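Local coordinates for putative alpha-ketoglutarate-dependent taurine dioxygenase (Burkholderia xenovorans, PDB 5HSX), which probably acts as an iron(II)- and 2-oxoglutarate-dependent dioxygenase of the TfdA family, built on a cupin-type beta scaffold, at residues K56-F61 against N154-Y159; D37-L42 against H69-A74; G172-H177 against D302-V307. All blocks are in the same frame, centred on the assembly; numbering follows the deposited sequence.

Interaction 1 (K56-F61 against N154-Y159); sequences KWRVVF and NLVAAY
Arg58 lays its guanidinium against Val156 and its inner chain against the amide of Asn154, a compact example of how one arginine can join the end of one helix to the start of another. The close packing is that of an aliphatic side chain against the flat, charged guanidinium. Val156 CB sits over one face, toward its rim, and CG1 comes within 3.6 Å of Arg58 NH2, while CG2 lies nearer NH1. Arg58 reaches this place because its chain bends at chi2 (-50°) and then runs straight toward the helix.

At Asn154 the approach is instead oblique and bridged by water. Arg58 NE lies 3.7 Å from Asn154 ND2, with the guanidinium and amide planes turned 61° from each other. Both nitrogens are donors; one water, in the guanidinium plane, accepts from Arg58 NH2 at 3.0 Å and from Asn154 ND2 at 3.0 Å. The amide oxygen is already engaged: Asn154 is the N-cap of helix 155-161, and its OD1 accepts from Ala157 N at 2.9 Å, the N-H nearly straight (169°) but coming from above the carbonyl plane, and more weakly from Val156 N. ND2 also donates to His28 O. A positive charge near a helix N-terminus is probably unfavourable by itself, and the salt bridge from NH2 to Glu215 OE2 may offset it.

Arg58, with positive phi, closes helix 44-57 just before strand 59-62, which runs between strands 31-34 and 263-267. Its side chain also touches Ile29 and Ala270, while Val156 packs on Ala217 of strand 216-218.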
loop_
_atom_site.group_PDB
_atom_site.type_symbol
_atom_site.label_atom_id
_atom_site.label_comp_id
_atom_site.label_asym_id
_atom_site.label_seq_id
_atom_site.Cartn_x
_atom_site.Cartn_y
_atom_site.Cartn_z
ATOM N N LYS B 56 -10.520 14.021 -11.589
ATOM C CA LYS B 56 -11.421 12.947 -11.184
ATOM C C LYS B 56 -10.696 11.832 -10.436
ATOM O O LYS B 56 -11.221 11.295 -9.450
ATOM C CB LYS B 56 -12.118 12.375 -12.415
ATOM C CG LYS B 56 -13.052 11.212 -12.120
ATOM C CD LYS B 56 -13.686 10.735 -13.420
ATOM C CE LYS B 56 -14.654 9.593 -13.208
ATOM N NZ LYS B 56 -15.224 9.195 -14.521
ATOM N N TRP B 57 -9.505 11.461 -10.890
ATOM C CA TRP B 57 -8.795 10.312 -10.334
ATOM C C TRP B 57 -7.632 10.699 -9.426
ATOM O O TRP B 57 -6.981 9.805 -8.866
ATOM C CB TRP B 57 -8.323 9.398 -11.478
ATOM C CG TRP B 57 -9.509 8.694 -12.102
ATOM C CD1 TRP B 57 -10.096 8.960 -13.312
ATOM C CD2 TRP B 57 -10.287 7.650 -11.499
ATOM N NE1 TRP B 57 -11.175 8.122 -13.504
ATOM C CE2 TRP B 57 -11.316 7.316 -12.405
ATOM C CE3 TRP B 57 -10.198 6.951 -10.288
ATOM C CZ2 TRP B 57 -12.261 6.319 -12.134
ATOM C CZ3 TRP B 57 -11.132 5.959 -10.017
ATOM C CH2 TRP B 57 -12.152 5.653 -10.940
ATOM N N ARG B 58 -7.362 12.004 -9.268
ATOM C CA ARG B 58 -6.407 12.565 -8.307
ATOM C C ARG B 58 -4.950 12.414 -8.733
ATOM O O ARG B 58 -4.140 13.315 -8.483
ATOM C CB ARG B 58 -6.559 11.954 -6.913
ATOM C CG ARG B 58 -7.979 11.821 -6.390
ATOM C CD ARG B 58 -8.770 13.106 -6.512
ATOM N NE ARG B 58 -10.149 12.857 -6.100
ATOM C CZ ARG B 58 -11.073 13.798 -5.952
ATOM N NH1 ARG B 58 -10.774 15.071 -6.164
ATOM N NH2 ARG B 58 -12.299 13.458 -5.581
ATOM N N VAL B 59 -4.591 11.272 -9.310
ATOM C CA VAL B 59 -3.267 11.063 -9.890
ATOM C C VAL B 59 -3.437 10.236 -11.158
ATOM O O VAL B 59 -4.166 9.239 -11.160
ATOM C CB VAL B 59 -2.282 10.378 -8.915
ATOM C CG1 VAL B 59 -2.837 9.019 -8.374
ATOM C CG2 VAL B 59 -0.928 10.169 -9.593
ATOM N N VAL B 60 -2.792 10.657 -12.241
ATOM C CA VAL B 60 -2.854 9.920 -13.492
ATOM C C VAL B 60 -1.438 9.540 -13.903
ATOM O O VAL B 60 -0.462 10.230 -13.579
ATOM C CB VAL B 60 -3.577 10.709 -14.605
ATOM C CG1 VAL B 60 -5.044 10.934 -14.212
ATOM C CG2 VAL B 60 -2.888 12.052 -14.883
ATOM N N PHE B 61 -1.329 8.417 -14.610
ATOM C CA PHE B 61 -0.036 7.842 -14.957
ATOM C C PHE B 61 0.072 7.624 -16.460
ATOM O O PHE B 61 -0.905 7.249 -17.116
ATOM C CB PHE B 61 0.192 6.504 -14.234
ATOM C CG PHE B 61 0.062 6.584 -12.740
ATOM C CD1 PHE B 61 1.094 7.094 -11.966
ATOM C CD2 PHE B 61 -1.090 6.138 -12.110
ATOM C CE1 PHE B 61 0.981 7.157 -10.583
ATOM C CE2 PHE B 61 -1.214 6.195 -10.727
ATOM C CZ PHE B 61 -0.174 6.705 -9.958
ATOM N N ASN B 154 -6.152 9.494 -1.286
ATOM C CA ASN B 154 -7.194 10.408 -1.749
ATOM C C ASN B 154 -7.744 11.157 -0.537
ATOM O O ASN B 154 -8.523 10.606 0.240
ATOM C CB ASN B 154 -8.275 9.608 -2.473
ATOM C CG ASN B 154 -9.407 10.460 -2.986
ATOM O OD1 ASN B 154 -9.607 11.592 -2.547
ATOM N ND2 ASN B 154 -10.172 9.909 -3.917
ATOM N N LEU B 155 -7.350 12.429 -0.382
ATOM C CA LEU B 155 -7.772 13.209 0.782
ATOM C C LEU B 155 -9.238 13.618 0.716
ATOM O O LEU B 155 -9.822 13.967 1.750
ATOM C CB LEU B 155 -6.900 14.460 0.916
ATOM C CG LEU B 155 -5.400 14.145 1.084
ATOM C CD1 LEU B 155 -4.618 15.448 1.236
ATOM C CD2 LEU B 155 -5.182 13.254 2.268
ATOM N N VAL B 156 -9.838 13.599 -0.468
ATOM C CA VAL B 156 -11.255 13.937 -0.587
ATOM C C VAL B 156 -12.109 12.764 -0.124
ATOM O O VAL B 156 -13.032 12.921 0.688
ATOM C CB VAL B 156 -11.588 14.338 -2.033
ATOM C CG1 VAL B 156 -13.099 14.457 -2.213
ATOM C CG2 VAL B 156 -10.900 15.669 -2.399
ATOM N N ALA B 157 -11.791 11.568 -0.620
ATOM C CA ALA B 157 -12.431 10.356 -0.110
ATOM C C ALA B 157 -12.261 10.242 1.400
ATOM O O ALA B 157 -13.215 9.899 2.117
ATOM C CB ALA B 157 -11.859 9.125 -0.817
ATOM N N ALA B 158 -11.051 10.521 1.906
ATOM C CA ALA B 158 -10.818 10.419 3.342
ATOM C C ALA B 158 -11.711 11.385 4.116
ATOM O O ALA B 158 -12.327 11.005 5.117
ATOM C CB ALA B 158 -9.344 10.670 3.663
ATOM N N TYR B 159 -11.807 12.639 3.659
ATOM C CA TYR B 159 -12.720 13.581 4.309
ATOM C C TYR B 159 -14.139 13.037 4.329
ATOM O O TYR B 159 -14.819 13.076 5.363
ATOM C CB TYR B 159 -12.695 14.945 3.605
ATOM C CG TYR B 159 -13.750 15.919 4.137
ATOM C CD1 TYR B 159 -13.515 16.661 5.293
ATOM C CD2 TYR B 159 -14.979 16.079 3.494
ATOM C CE1 TYR B 159 -14.469 17.542 5.800
ATOM C CE2 TYR B 159 -15.945 16.965 3.993
ATOM C CZ TYR B 159 -15.674 17.697 5.140
ATOM O OH TYR B 159 -16.614 18.568 5.647
HETATM O O HOH W 1 -13.023 10.749 -4.485
#

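Interaction 2 (D37-L42 against H69-A74); sequences DLTQKL and HEQHVA. With EDO (1,2-ethanediol), chain S.
Leu38 O and Gln71 O, two backbone acceptors, come within 4.3 Å of each other and share a water set to one side of the line between them. The first belongs to a type I beta turn, Asp37 to Gln40, that also contains an Asx turn and lies in the loop between strand 31-34 and helix 44-57; the second belongs to helix 69-77, on which the turn packs. The water is placed to donate to Leu38 O at 2.6 Å and to Gln71 O at 2.8 Å, though it may not serve both at once.

Direct touching is left to Thr39 and Gln71, which run alongside each other in the same direction. Gln71 NE2 comes 3.6 Å from Thr39 CB, and Thr39 CG2 leans toward OE1. The amide has its stronger partner just before the helix, where OE1 accepts from Thr68 N; a second water links NE2 to Thr39 O only weakly.

The turn is braced by its own side chains. Asp37 OD2 accepts from Thr39 N and, at 2.8 Å, from Thr39 OG1, both coming from the same face of the carboxylate. A chi1 of 68° turns the Thr39 hydroxyl to Asp37 and leaves CB and the methyl against the Gln71 amide. That same hydroxyl oxygen accepts a nearly straight bond (165°) from Gln40 NE2, 3.1 Å from Thr39 OG1 and close to the plane of its own amide.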
loop_
_atom_site.group_PDB
_atom_site.type_symbol
_atom_site.label_atom_id
_atom_site.label_comp_id
_atom_site.label_asym_id
_atom_site.label_seq_id
_atom_site.Cartn_x
_atom_site.Cartn_y
_atom_site.Cartn_z
ATOM N N ASP B 37 1.018 11.173 -26.937
ATOM C CA ASP B 37 2.466 11.194 -27.143
ATOM C C ASP B 37 2.996 12.473 -26.500
ATOM O O ASP B 37 2.870 13.563 -27.061
ATOM C CB ASP B 37 2.803 11.112 -28.630
ATOM C CG ASP B 37 4.303 11.159 -28.907
ATOM O OD1 ASP B 37 4.681 11.169 -30.097
ATOM O OD2 ASP B 37 5.109 11.200 -27.954
ATOM N N LEU B 38 3.604 12.331 -25.318
ATOM C CA LEU B 38 4.008 13.497 -24.543
ATOM C C LEU B 38 5.233 14.202 -25.115
ATOM O O LEU B 38 5.597 15.268 -24.606
ATOM C CB LEU B 38 4.259 13.102 -23.084
ATOM C CG LEU B 38 3.040 13.148 -22.152
ATOM C CD1 LEU B 38 1.851 12.426 -22.754
ATOM C CD2 LEU B 38 3.349 12.597 -20.764
ATOM N N THR B 39 5.878 13.650 -26.147
ATOM C CA THR B 39 6.949 14.387 -26.806
ATOM C C THR B 39 6.412 15.482 -27.713
ATOM O O THR B 39 7.173 16.367 -28.113
ATOM C CB THR B 39 7.850 13.456 -27.628
ATOM O OG1 THR B 39 7.128 12.939 -28.755
ATOM C CG2 THR B 39 8.367 12.301 -26.776
ATOM N N GLN B 40 5.121 15.442 -28.035
ATOM C CA GLN B 40 4.496 16.383 -28.951
ATOM C C GLN B 40 3.668 17.403 -28.182
ATOM O O GLN B 40 3.191 17.133 -27.078
ATOM C CB GLN B 40 3.592 15.652 -29.949
ATOM C CG GLN B 40 4.299 14.611 -30.787
ATOM C CD GLN B 40 5.474 15.189 -31.541
ATOM O OE1 GLN B 40 5.312 16.058 -32.398
ATOM N NE2 GLN B 40 6.673 14.716 -31.217
ATOM N N LYS B 41 3.498 18.581 -28.780
ATOM C CA LYS B 41 2.519 19.527 -28.261
ATOM C C LYS B 41 1.124 18.938 -28.419
ATOM O O LYS B 41 0.806 18.325 -29.442
ATOM C CB LYS B 41 2.623 20.864 -28.995
ATOM N N LEU B 42 0.290 19.108 -27.398
ATOM C CA LEU B 42 -1.023 18.480 -27.373
ATOM C C LEU B 42 -2.104 19.440 -27.856
ATOM O O LEU B 42 -1.994 20.660 -27.700
ATOM C CB LEU B 42 -1.370 17.989 -25.968
ATOM C CG LEU B 42 -0.404 16.986 -25.341
ATOM C CD1 LEU B 42 -0.989 16.434 -24.050
ATOM C CD2 LEU B 42 -0.072 15.869 -26.318
ATOM N N HIS B 69 14.272 17.036 -20.934
ATOM C CA HIS B 69 13.873 18.070 -19.980
ATOM C C HIS B 69 12.979 19.106 -20.649
ATOM O O HIS B 69 11.991 19.565 -20.059
ATOM C CB HIS B 69 15.104 18.760 -19.380
ATOM C CG HIS B 69 15.901 17.898 -18.450
ATOM N ND1 HIS B 69 15.333 16.914 -17.668
ATOM C CD2 HIS B 69 17.226 17.888 -18.163
ATOM C CE1 HIS B 69 16.274 16.328 -16.950
ATOM N NE2 HIS B 69 17.432 16.898 -17.231
ATOM N N GLU B 70 13.306 19.482 -21.889
ATOM C CA GLU B 70 12.488 20.456 -22.606
ATOM C C GLU B 70 11.083 19.928 -22.858
ATOM O O GLU B 70 10.101 20.665 -22.706
ATOM C CB GLU B 70 13.149 20.844 -23.930
ATOM C CG GLU B 70 14.373 21.733 -23.789
ATOM C CD GLU B 70 15.654 20.951 -23.538
ATOM O OE1 GLU B 70 15.580 19.740 -23.223
ATOM O OE2 GLU B 70 16.741 21.552 -23.669
ATOM N N GLN B 71 10.963 18.657 -23.250
ATOM C CA GLN B 71 9.639 18.095 -23.496
ATOM C C GLN B 71 8.845 17.974 -22.204
ATOM O O GLN B 71 7.632 18.205 -22.190
ATOM C CB GLN B 71 9.764 16.740 -24.191
ATOM C CG GLN B 71 10.195 16.855 -25.652
ATOM C CD GLN B 71 10.778 15.557 -26.198
ATOM O OE1 GLN B 71 11.136 14.651 -25.441
ATOM N NE2 GLN B 71 10.880 15.469 -27.522
ATOM N N HIS B 72 9.520 17.622 -21.107
ATOM C CA HIS B 72 8.869 17.548 -19.802
ATOM C C HIS B 72 8.323 18.914 -19.392
ATOM O O HIS B 72 7.175 19.034 -18.941
ATOM C CB HIS B 72 9.886 17.004 -18.787
ATOM C CG HIS B 72 9.344 16.753 -17.413
ATOM N ND1 HIS B 72 10.101 16.147 -16.428
ATOM C CD2 HIS B 72 8.140 17.018 -16.850
ATOM C CE1 HIS B 72 9.386 16.050 -15.322
ATOM N NE2 HIS B 72 8.194 16.573 -15.550
ATOM N N VAL B 73 9.128 19.965 -19.559
ATOM C CA VAL B 73 8.663 21.310 -19.230
ATOM C C VAL B 73 7.524 21.719 -20.152
ATOM O O VAL B 73 6.518 22.288 -19.705
ATOM C CB VAL B 73 9.833 22.313 -19.291
ATOM C CG1 VAL B 73 9.319 23.758 -19.237
ATOM C CG2 VAL B 73 10.814 22.043 -18.153
ATOM N N ALA B 74 7.657 21.434 -21.452
ATOM C CA ALA B 74 6.621 21.828 -22.405
ATOM C C ALA B 74 5.294 21.145 -22.098
ATOM O O ALA B 74 4.230 21.772 -22.185
ATOM C CB ALA B 74 7.068 21.516 -23.834
HETATM C C1 EDO S . 17.276 16.152 -21.896
HETATM O O1 EDO S . 17.595 17.541 -22.053
HETATM C C2 EDO S . 17.745 15.664 -20.532
HETATM O O2 EDO S . 17.041 14.473 -20.164
HETATM O O HOH W 2 6.235 17.831 -24.554
HETATM O O HOH W 3 9.803 18.101 -29.230
#

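Interaction 3 (G172-H177 against D302-V307); sequences GLRGIH and DGTQSV
Arg174 grips two successive backbone carbonyls of the 302-307 loop, the arrangement by which a charged side chain can fasten a segment that has no regular structure of its own. The stronger bond runs from Arg174 NH2 to Gln305 O, 2.7 Å long with an N-H...O angle of 155°, and the acceptor lies close to the guanidinium plane. Its partner, from Arg174 NH1 to Thr304 O, is longer at 3.2 Å and more bent (141°), and that oxygen is tilted out of the plane. Both donors approach their carbonyls from above the carbonyl plane, not along a lone pair. The third nitrogen, NE, forms a salt bridge with Glu203 of strand 200-209.

Bends at chi2 and again at chi3 (-74°) carry the guanidinium from strand 174-179 across to the loop. Around this polar centre, Thr304 CG2 stands 3.4 Å above one face of the guanidinium, toward its rim, while Val307 CG2 approaches the edge, 4.1 Å from Arg174 NH2.

Further out, the loop holds its own shape. Asp302 OD1 accepts from Thr304 N at 2.9 Å, forming an Asx turn through Gly303, whose backbone has positive phi. A water donates to Asp302 OD2 and only weakly to Gly172 O. Toward strand 307-310, which pairs with strand 200-209 in the same sheet as strand 174-179, Ser306 OG is hydrogen-bonded to His204 ND1, and its side chain touches Pro205 and Val297.

Asp302 OD1 remains 5.2 Å from Arg174 NH1, too far for a salt bridge. The loop is therefore probably held mainly through its main-chain oxygens, with Glu203 likely balancing the arginine's charge.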
loop_
_atom_site.group_PDB
_atom_site.type_symbol
_atom_site.label_atom_id
_atom_site.label_comp_id
_atom_site.label_asym_id
_atom_site.label_seq_id
_atom_site.Cartn_x
_atom_site.Cartn_y
_atom_site.Cartn_z
ATOM N N GLY B 172 -13.976 23.442 10.933
ATOM C CA GLY B 172 -13.657 24.678 11.619
ATOM C C GLY B 172 -12.245 24.794 12.149
ATOM O O GLY B 172 -11.915 25.814 12.764
ATOM N N LEU B 173 -11.391 23.798 11.927
ATOM C CA LEU B 173 -10.063 23.769 12.527
ATOM C C LEU B 173 -8.996 24.270 11.563
ATOM O O LEU B 173 -9.129 24.149 10.342
ATOM C CB LEU B 173 -9.712 22.348 12.977
ATOM C CG LEU B 173 -10.635 21.761 14.050
ATOM C CD1 LEU B 173 -10.196 20.350 14.423
ATOM C CD2 LEU B 173 -10.664 22.661 15.280
ATOM N N ARG B 174 -7.934 24.839 12.140
ATOM C CA ARG B 174 -6.753 25.299 11.424
ATOM C C ARG B 174 -5.525 24.572 11.957
ATOM O O ARG B 174 -5.498 24.147 13.119
ATOM C CB ARG B 174 -6.558 26.803 11.593
ATOM C CG ARG B 174 -7.833 27.597 11.394
ATOM C CD ARG B 174 -8.050 27.890 9.936
ATOM N NE ARG B 174 -7.133 28.926 9.466
ATOM C CZ ARG B 174 -7.092 29.373 8.214
ATOM N NH1 ARG B 174 -7.918 28.874 7.302
ATOM N NH2 ARG B 174 -6.220 30.315 7.876
ATOM N N GLY B 175 -4.510 24.440 11.107
ATOM C CA GLY B 175 -3.312 23.702 11.461
ATOM C C GLY B 175 -2.051 24.448 11.071
ATOM O O GLY B 175 -2.001 25.140 10.054
ATOM N N ILE B 176 -1.017 24.286 11.896
ATOM C CA ILE B 176 0.285 24.891 11.639
ATOM C C ILE B 176 1.161 23.875 10.916
ATOM O O ILE B 176 1.419 22.789 11.443
ATOM C CB ILE B 176 0.951 25.356 12.942
ATOM C CG1 ILE B 176 0.040 26.328 13.701
ATOM C CG2 ILE B 176 2.338 25.958 12.639
ATOM C CD1 ILE B 176 -0.288 27.616 12.939
ATOM N N HIS B 177 1.641 24.240 9.728
ATOM C CA HIS B 177 2.586 23.431 8.965
ATOM C C HIS B 177 3.967 24.070 9.035
ATOM O O HIS B 177 4.099 25.291 8.878
ATOM C CB HIS B 177 2.160 23.305 7.497
ATOM C CG HIS B 177 0.811 22.676 7.293
ATOM N ND1 HIS B 177 0.616 21.602 6.450
ATOM C CD2 HIS B 177 -0.408 22.974 7.808
ATOM C CE1 HIS B 177 -0.661 21.260 6.460
ATOM N NE2 HIS B 177 -1.305 22.081 7.273
ATOM N N ASP B 302 -15.111 27.890 5.698
ATOM C CA ASP B 302 -15.647 29.195 6.086
ATOM C C ASP B 302 -15.083 30.345 5.256
ATOM O O ASP B 302 -15.388 31.511 5.544
ATOM C CB ASP B 302 -15.395 29.456 7.584
ATOM C CG ASP B 302 -13.920 29.698 7.915
ATOM O OD1 ASP B 302 -13.059 29.527 7.034
ATOM O OD2 ASP B 302 -13.618 30.033 9.080
ATOM N N GLY B 303 -14.282 30.057 4.233
ATOM C CA GLY B 303 -13.736 31.099 3.384
ATOM C C GLY B 303 -12.423 31.697 3.846
ATOM O O GLY B 303 -11.869 32.542 3.138
ATOM N N THR B 304 -11.906 31.287 5.001
ATOM C CA THR B 304 -10.666 31.851 5.527
ATOM C C THR B 304 -9.473 31.297 4.754
ATOM O O THR B 304 -9.271 30.079 4.704
ATOM C CB THR B 304 -10.517 31.536 7.017
ATOM O OG1 THR B 304 -11.710 31.909 7.711
ATOM C CG2 THR B 304 -9.340 32.319 7.604
ATOM N N GLN B 305 -8.679 32.194 4.170
ATOM C CA GLN B 305 -7.450 31.798 3.493
ATOM C C GLN B 305 -6.377 31.420 4.497
ATOM O O GLN B 305 -6.370 31.895 5.636
ATOM C CB GLN B 305 -6.896 32.947 2.649
ATOM C CG GLN B 305 -7.606 33.230 1.369
ATOM C CD GLN B 305 -6.942 34.373 0.625
ATOM O OE1 GLN B 305 -6.808 35.477 1.156
ATOM N NE2 GLN B 305 -6.500 34.109 -0.591
ATOM N N SER B 306 -5.438 30.586 4.037
ATOM C CA SER B 306 -4.207 30.300 4.759
ATOM C C SER B 306 -3.428 31.589 5.035
ATOM O O SER B 306 -3.569 32.598 4.336
ATOM C CB SER B 306 -3.339 29.328 3.954
ATOM O OG SER B 306 -4.071 28.155 3.626
ATOM N N VAL B 307 -2.597 31.551 6.076
ATOM C CA VAL B 307 -1.850 32.715 6.533
ATOM C C VAL B 307 -0.392 32.319 6.711
ATOM O O VAL B 307 -0.089 31.382 7.452
ATOM C CB VAL B 307 -2.405 33.280 7.857
ATOM C CG1 VAL B 307 -1.580 34.487 8.309
ATOM C CG2 VAL B 307 -3.863 33.650 7.708
HETATM O O HOH W 4 -11.486 28.198 10.275
#

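In the fold
The three contacts sit on different parts of one cupin-type framework. Interaction 1 is the buried one, its centre about 10 Å from that of the chain; interactions 2 and 3 lie further out, on opposite sides, with centres 37 Å apart. Interaction 1 lies off the line joining them, 25 Å from interaction 2 and 21 Å from interaction 3, centre to centre, and none touches another. Asn154 ends strand 150-154, which pairs with strand 271-274, the bearer of His273. That histidine, with His123, Asp125 and Asn323, surrounds a sodium ion, and the first three are consistent with the two-histidine, one-carboxylate iron site of this family. Strand 59-62 leads toward helix 69-77, linking interactions 1 and 2.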